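Local atomic coordinates of secreted protein ASP-2 (Necator americanus, PDB entry 1U53), a protein that is secreted by the hookworm Necator americanus, belongs to the pathogenesis-related-1 (CAP) family and serves as a vaccine antigen, its molecular role remaining open. Residues A[63-68]-A[147-151]; A[82-88]-A[158-164]. All coordinates share one frame. Residue numbers count along the deposited sequence, not the author numbering.

In the fold
The two contacts illustrate how one sheet can be held by different chemistry within its plane and across its surface. Interaction 2 joins strands 84-90 and 157-164 edge to edge, largely through backbone hydrogen bonds, its centre about 8 Å from the centre of the chain. Interaction 1 lays helix 57-67 over strand 145-152, mainly through side chains, its centre about 14 Å from the centre of the chain; most of its residues are buried, yet it ends in an exposed lysine salt bridge. The centres of interactions 1 and 2 lie about 8 Å apart. Strands 145-152 and 157-164 are neighbours in the sheet, the C148–C161 disulfide joins the two contacts, and N66 of the helix probably hydrogen-bonds to the Y158 hydroxyl.

Interaction 1 (A[63-68]-A[147-151]); sequences AMNNAK and GCYVE
The strongest polar link is a salt bridge from K68 NZ to E151 OE1 at 2.9 Å. The same ammonium group donates to Y149 OH, with K68 NZ and Y149 OH 3.1 Å apart, while the tyrosine hydroxyl also bonds to the N10 carbonyl. K68 (mmtt) leaves the backbone sideways, and its end bends closer to the strand; E151, with chi1 t and chi2 p, brings its carboxylate up to meet it. A water donates to K68 O at 2.6 Å and to E151 OE2 at 2.8 Å, adding a second bridge.

Behind this polar end, residues 63-67 are alpha-helical (A67 N to A63 O, 2.9 Å) and 147-151 are extended. The segment axes approach to 7.1 Å and run nearly parallel, crossing at -23°. The nearest CA atoms are those of A63 and C148 (5.5 Å), M64 and Y149 (5.1 Å) and A67 and E151 (5.9 Å). Y149 (t, chi2 near 90°) points toward the helix, and M64 (ttp) covers one face of its ring: M64 CG stands 3.6 Å from the Y149 ring centroid in a CH-pi contact, with M64 SD 4.2 Å from that centroid in an oblique Met-aromatic contact. The small A67 and A63 permit close approach, A67 CB lying 3.8 Å from Y149 CD2 and A63 CB 3.6 Å from G147 O.

This is one layer boundary of the alpha-beta-alpha sandwich of CAP proteins: A63 and A67 also touch V160 on strand 157-164, while on the sheet's other side C148 and V150 meet F20 of helix 14-32.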
loop_
_atom_site.group_PDB
_atom_site.type_symbol
_atom_site.label_atom_id
_atom_site.label_comp_id
_atom_site.label_asym_id
_atom_site.label_seq_id
_atom_site.Cartn_x
_atom_site.Cartn_y
_atom_site.Cartn_z
ATOM N N ALA A 63 4.167 9.181 8.618
ATOM C CA ALA A 63 2.827 8.600 8.784
ATOM C C ALA A 63 2.307 8.836 10.196
ATOM O O ALA A 63 1.128 9.224 10.416
ATOM C CB ALA A 63 2.860 7.100 8.454
ATOM N N MET A 64 3.186 8.624 11.175
ATOM C CA MET A 64 2.926 8.954 12.575
ATOM C C MET A 64 2.500 10.392 12.808
ATOM O O MET A 64 1.574 10.658 13.591
ATOM C CB MET A 64 4.173 8.632 13.445
ATOM C CG MET A 64 3.922 8.883 14.926
ATOM S SD MET A 64 5.450 8.498 15.830
ATOM C CE MET A 64 6.522 9.827 15.291
ATOM N N ASN A 65 3.198 11.343 12.167
ATOM C CA ASN A 65 2.860 12.738 12.325
ATOM C C ASN A 65 1.396 12.985 11.935
ATOM O O ASN A 65 0.752 13.846 12.506
ATOM C CB ASN A 65 3.768 13.613 11.458
ATOM C CG ASN A 65 5.194 13.657 11.960
ATOM O OD1 ASN A 65 5.470 13.229 13.080
ATOM N ND2 ASN A 65 6.123 14.120 11.116
ATOM N N ASN A 66 0.886 12.250 10.942
ATOM C CA ASN A 66 -0.522 12.356 10.580
ATOM C C ASN A 66 -1.370 11.652 11.616
ATOM O O ASN A 66 -2.239 12.260 12.257
ATOM C CB ASN A 66 -0.739 11.722 9.182
ATOM C CG ASN A 66 -2.194 11.814 8.690
ATOM O OD1 ASN A 66 -3.114 11.976 9.480
ATOM N ND2 ASN A 66 -2.396 11.694 7.363
ATOM N N ALA A 67 -1.090 10.374 11.818
ATOM C CA ALA A 67 -1.917 9.588 12.773
ATOM C C ALA A 67 -2.064 10.273 14.120
ATOM O O ALA A 67 -3.139 10.262 14.645
ATOM C CB ALA A 67 -1.361 8.192 12.943
ATOM N N LYS A 68 -0.992 10.832 14.684
ATOM C CA LYS A 68 -1.069 11.357 16.051
ATOM C C LYS A 68 -2.036 12.525 16.191
ATOM O O LYS A 68 -2.450 12.853 17.310
ATOM C CB LYS A 68 0.312 11.814 16.526
ATOM C CG LYS A 68 1.235 10.636 16.825
ATOM C CD LYS A 68 0.796 10.000 18.110
ATOM C CE LYS A 68 1.857 9.110 18.736
ATOM N NZ LYS A 68 1.237 8.238 19.779
ATOM N N GLY A 147 5.940 2.844 5.247
ATOM C CA GLY A 147 6.080 3.097 6.693
ATOM C C GLY A 147 4.684 3.459 7.178
ATOM O O GLY A 147 4.017 4.256 6.528
ATOM N N CYS A 148 4.231 2.883 8.298
ATOM C CA CYS A 148 2.872 3.148 8.754
ATOM C C CYS A 148 2.815 3.402 10.245
ATOM O O CYS A 148 3.725 3.053 10.973
ATOM C CB CYS A 148 1.995 1.909 8.458
ATOM S SG CYS A 148 2.138 1.264 6.770
ATOM N N TYR A 149 1.687 3.934 10.691
ATOM C CA TYR A 149 1.474 4.097 12.130
ATOM C C TYR A 149 0.003 3.888 12.438
ATOM O O TYR A 149 -0.865 4.317 11.653
ATOM C CB TYR A 149 1.944 5.484 12.571
ATOM C CG TYR A 149 2.116 5.621 14.078
ATOM C CD1 TYR A 149 3.336 5.296 14.684
ATOM C CD2 TYR A 149 1.053 6.037 14.887
ATOM C CE1 TYR A 149 3.462 5.378 16.060
ATOM C CE2 TYR A 149 1.185 6.126 16.247
ATOM C CZ TYR A 149 2.390 5.807 16.836
ATOM O OH TYR A 149 2.540 5.931 18.215
ATOM N N VAL A 150 -0.279 3.256 13.584
ATOM C CA VAL A 150 -1.643 3.016 14.095
ATOM C C VAL A 150 -1.752 3.720 15.416
ATOM O O VAL A 150 -0.916 3.486 16.337
ATOM C CB VAL A 150 -1.911 1.536 14.326
ATOM C CG1 VAL A 150 -3.329 1.307 14.855
ATOM C CG2 VAL A 150 -1.636 0.723 13.027
ATOM N N GLU A 151 -2.738 4.606 15.506
ATOM C CA GLU A 151 -2.958 5.394 16.717
ATOM C C GLU A 151 -4.303 5.077 17.321
ATOM O O GLU A 151 -5.312 5.098 16.629
ATOM C CB GLU A 151 -2.913 6.887 16.379
ATOM C CG GLU A 151 -3.123 7.841 17.589
ATOM C CD GLU A 151 -1.994 7.861 18.614
ATOM O OE1 GLU A 151 -1.053 7.055 18.520
ATOM O OE2 GLU A 151 -2.088 8.684 19.581
HETATM O O HOH W 1 -2.589 11.413 19.529
#

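Interaction 2 (A[82-88]-A[158-164]); sequences GLGENIF and YVVCQYG
Y163 loses more surface to this contact than any other residue. Its backbone pairs with G84, G84 N donating to Y163 O at 2.7 Å, while the return bond from Y163 N to G84 O is weak at 3.1 Å. With chi1 m and chi2 -91°, the ring lies beside a position that lacks a side chain: a CB on G84 would come within 3.7 Å of Y163 CB. The ring's edge borders G84 O and E85 N.

N86 (chi1 m) meets the tip of that ring, N86 ND2 donating to Y163 OH at 3.0 Å; the hydroxyl also bonds to H24, and N86 ND2 to the H134 carbonyl. N86 N to C161 O and C161 N to N86 O, both 3.0 Å, form the next hydrogen-bonded pair. Strands 84-88 and 158-164 are thus antiparallel neighbours at 160°, with segment axes approaching to 4.4 Å. GENIF and YVVCQYG belong to the conserved signature motifs of the CAP fold, in whose central sheet they lie side by side.

F88 (t) completes the ladder: F88 N to V159 O and V159 N to F88 O are both 2.9 Å, and V159 CG2 sits at the ring edge, 3.9 Å from F88 CD2. E85, I87, V160 and Q162 occupy the other face. There Q162 NE2 donates to E85 OE2 at 2.8 Å, a carboxylate oxygen shared with S75 and N66, and I87 CG2 packs 4.0 Å from V160 CG2.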
loop_
_atom_site.group_PDB
_atom_site.type_symbol
_atom_site.label_atom_id
_atom_site.label_comp_id
_atom_site.label_asym_id
_atom_site.label_seq_id
_atom_site.Cartn_x
_atom_site.Cartn_y
_atom_site.Cartn_z
ATOM N N GLY A 82 7.506 13.839 -1.024
ATOM C CA GLY A 82 7.911 12.767 -1.916
ATOM C C GLY A 82 7.171 11.459 -1.656
ATOM O O GLY A 82 7.592 10.409 -2.187
ATOM N N LEU A 83 6.113 11.511 -0.849
ATOM C CA LEU A 83 5.424 10.262 -0.417
ATOM C C LEU A 83 3.952 10.212 -0.747
ATOM O O LEU A 83 3.266 11.250 -0.733
ATOM C CB LEU A 83 5.540 10.081 1.093
ATOM C CG LEU A 83 6.973 10.017 1.577
ATOM C CD1 LEU A 83 6.963 10.058 3.117
ATOM C CD2 LEU A 83 7.679 8.756 1.075
ATOM N N GLY A 84 3.436 8.989 -1.000
ATOM C CA GLY A 84 1.991 8.778 -1.162
ATOM C C GLY A 84 1.415 8.403 0.205
ATOM O O GLY A 84 2.150 8.301 1.212
ATOM N N GLU A 85 0.097 8.203 0.261
ATOM C CA GLU A 85 -0.507 7.994 1.569
ATOM C C GLU A 85 -1.866 7.301 1.431
ATOM O O GLU A 85 -2.696 7.688 0.552
ATOM C CB GLU A 85 -0.741 9.337 2.235
ATOM C CG GLU A 85 -1.345 9.240 3.683
ATOM C CD GLU A 85 -1.489 10.639 4.252
ATOM O OE1 GLU A 85 -2.395 11.383 3.783
ATOM O OE2 GLU A 85 -0.632 11.035 5.081
ATOM N N ASN A 86 -2.103 6.307 2.298
ATOM C CA ASN A 86 -3.443 5.669 2.423
ATOM C C ASN A 86 -3.865 5.819 3.858
ATOM O O ASN A 86 -3.056 5.672 4.764
ATOM C CB ASN A 86 -3.353 4.171 2.157
ATOM C CG ASN A 86 -3.357 3.845 0.674
ATOM O OD1 ASN A 86 -3.909 4.635 -0.111
ATOM N ND2 ASN A 86 -2.863 2.660 0.294
ATOM N N ILE A 87 -5.148 6.135 4.081
ATOM C CA ILE A 87 -5.601 6.266 5.474
ATOM C C ILE A 87 -6.805 5.343 5.730
ATOM O O ILE A 87 -7.515 4.941 4.781
ATOM C CB ILE A 87 -5.966 7.730 5.843
ATOM C CG1 ILE A 87 -7.130 8.238 4.994
ATOM C CG2 ILE A 87 -4.718 8.613 5.750
ATOM C CD1 ILE A 87 -7.553 9.683 5.379
ATOM N N PHE A 88 -6.996 4.936 6.991
ATOM C CA PHE A 88 -8.079 3.992 7.332
ATOM C C PHE A 88 -8.497 4.264 8.753
ATOM O O PHE A 88 -7.670 4.666 9.584
ATOM C CB PHE A 88 -7.586 2.532 7.224
ATOM C CG PHE A 88 -8.518 1.487 7.832
ATOM C CD1 PHE A 88 -9.555 0.945 7.104
ATOM C CD2 PHE A 88 -8.310 1.046 9.136
ATOM C CE1 PHE A 88 -10.409 -0.055 7.682
ATOM C CE2 PHE A 88 -9.169 0.078 9.740
ATOM C CZ PHE A 88 -10.220 -0.462 8.978
ATOM N N TYR A 158 -6.885 4.853 14.252
ATOM C CA TYR A 158 -6.577 5.586 13.024
ATOM C C TYR A 158 -5.251 5.083 12.445
ATOM O O TYR A 158 -4.237 5.040 13.141
ATOM C CB TYR A 158 -6.526 7.091 13.343
ATOM C CG TYR A 158 -6.216 7.999 12.186
ATOM C CD1 TYR A 158 -6.748 7.756 10.908
ATOM C CD2 TYR A 158 -5.478 9.156 12.371
ATOM C CE1 TYR A 158 -6.481 8.607 9.829
ATOM C CE2 TYR A 158 -5.177 10.004 11.283
ATOM C CZ TYR A 158 -5.686 9.735 10.030
ATOM O OH TYR A 158 -5.408 10.594 8.984
ATOM N N VAL A 159 -5.287 4.654 11.172
ATOM C CA VAL A 159 -4.134 4.003 10.535
ATOM C C VAL A 159 -3.726 4.848 9.369
ATOM O O VAL A 159 -4.554 5.189 8.512
ATOM C CB VAL A 159 -4.533 2.627 9.976
ATOM C CG1 VAL A 159 -3.404 1.967 9.201
ATOM C CG2 VAL A 159 -5.042 1.713 11.130
ATOM N N VAL A 160 -2.445 5.118 9.287
ATOM C CA VAL A 160 -1.898 5.826 8.149
ATOM C C VAL A 160 -0.698 5.058 7.650
ATOM O O VAL A 160 0.203 4.754 8.418
ATOM C CB VAL A 160 -1.435 7.236 8.608
ATOM C CG1 VAL A 160 -0.797 8.040 7.448
ATOM C CG2 VAL A 160 -2.606 8.031 9.137
ATOM N N CYS A 161 -0.659 4.752 6.343
ATOM C CA CYS A 161 0.585 4.274 5.714
ATOM C C CYS A 161 1.093 5.303 4.704
ATOM O O CYS A 161 0.284 5.932 4.014
ATOM C CB CYS A 161 0.345 2.985 4.931
ATOM S SG CYS A 161 0.210 1.533 6.012
ATOM N N GLN A 162 2.402 5.505 4.639
ATOM C CA GLN A 162 2.934 6.347 3.562
ATOM C C GLN A 162 3.877 5.507 2.697
ATOM O O GLN A 162 4.345 4.465 3.119
ATOM C CB GLN A 162 3.584 7.642 4.095
ATOM C CG GLN A 162 2.495 8.596 4.576
ATOM C CD GLN A 162 2.988 9.818 5.356
ATOM O OE1 GLN A 162 4.189 10.001 5.514
ATOM N NE2 GLN A 162 2.046 10.674 5.822
ATOM N N TYR A 163 4.162 6.015 1.492
ATOM C CA TYR A 163 4.664 5.202 0.374
ATOM C C TYR A 163 5.705 6.011 -0.403
ATOM O O TYR A 163 5.382 7.128 -0.898
ATOM C CB TYR A 163 3.475 4.941 -0.567
ATOM C CG TYR A 163 2.451 4.021 0.049
ATOM C CD1 TYR A 163 2.536 2.645 -0.138
ATOM C CD2 TYR A 163 1.374 4.530 0.773
ATOM C CE1 TYR A 163 1.570 1.790 0.459
ATOM C CE2 TYR A 163 0.394 3.675 1.364
ATOM C CZ TYR A 163 0.480 2.340 1.164
ATOM O OH TYR A 163 -0.464 1.544 1.780
ATOM N N GLY A 164 6.923 5.468 -0.510
ATOM C CA GLY A 164 8.072 6.120 -1.232
ATOM C C GLY A 164 8.507 5.312 -2.425
ATOM O O GLY A 164 8.810 4.162 -2.233
#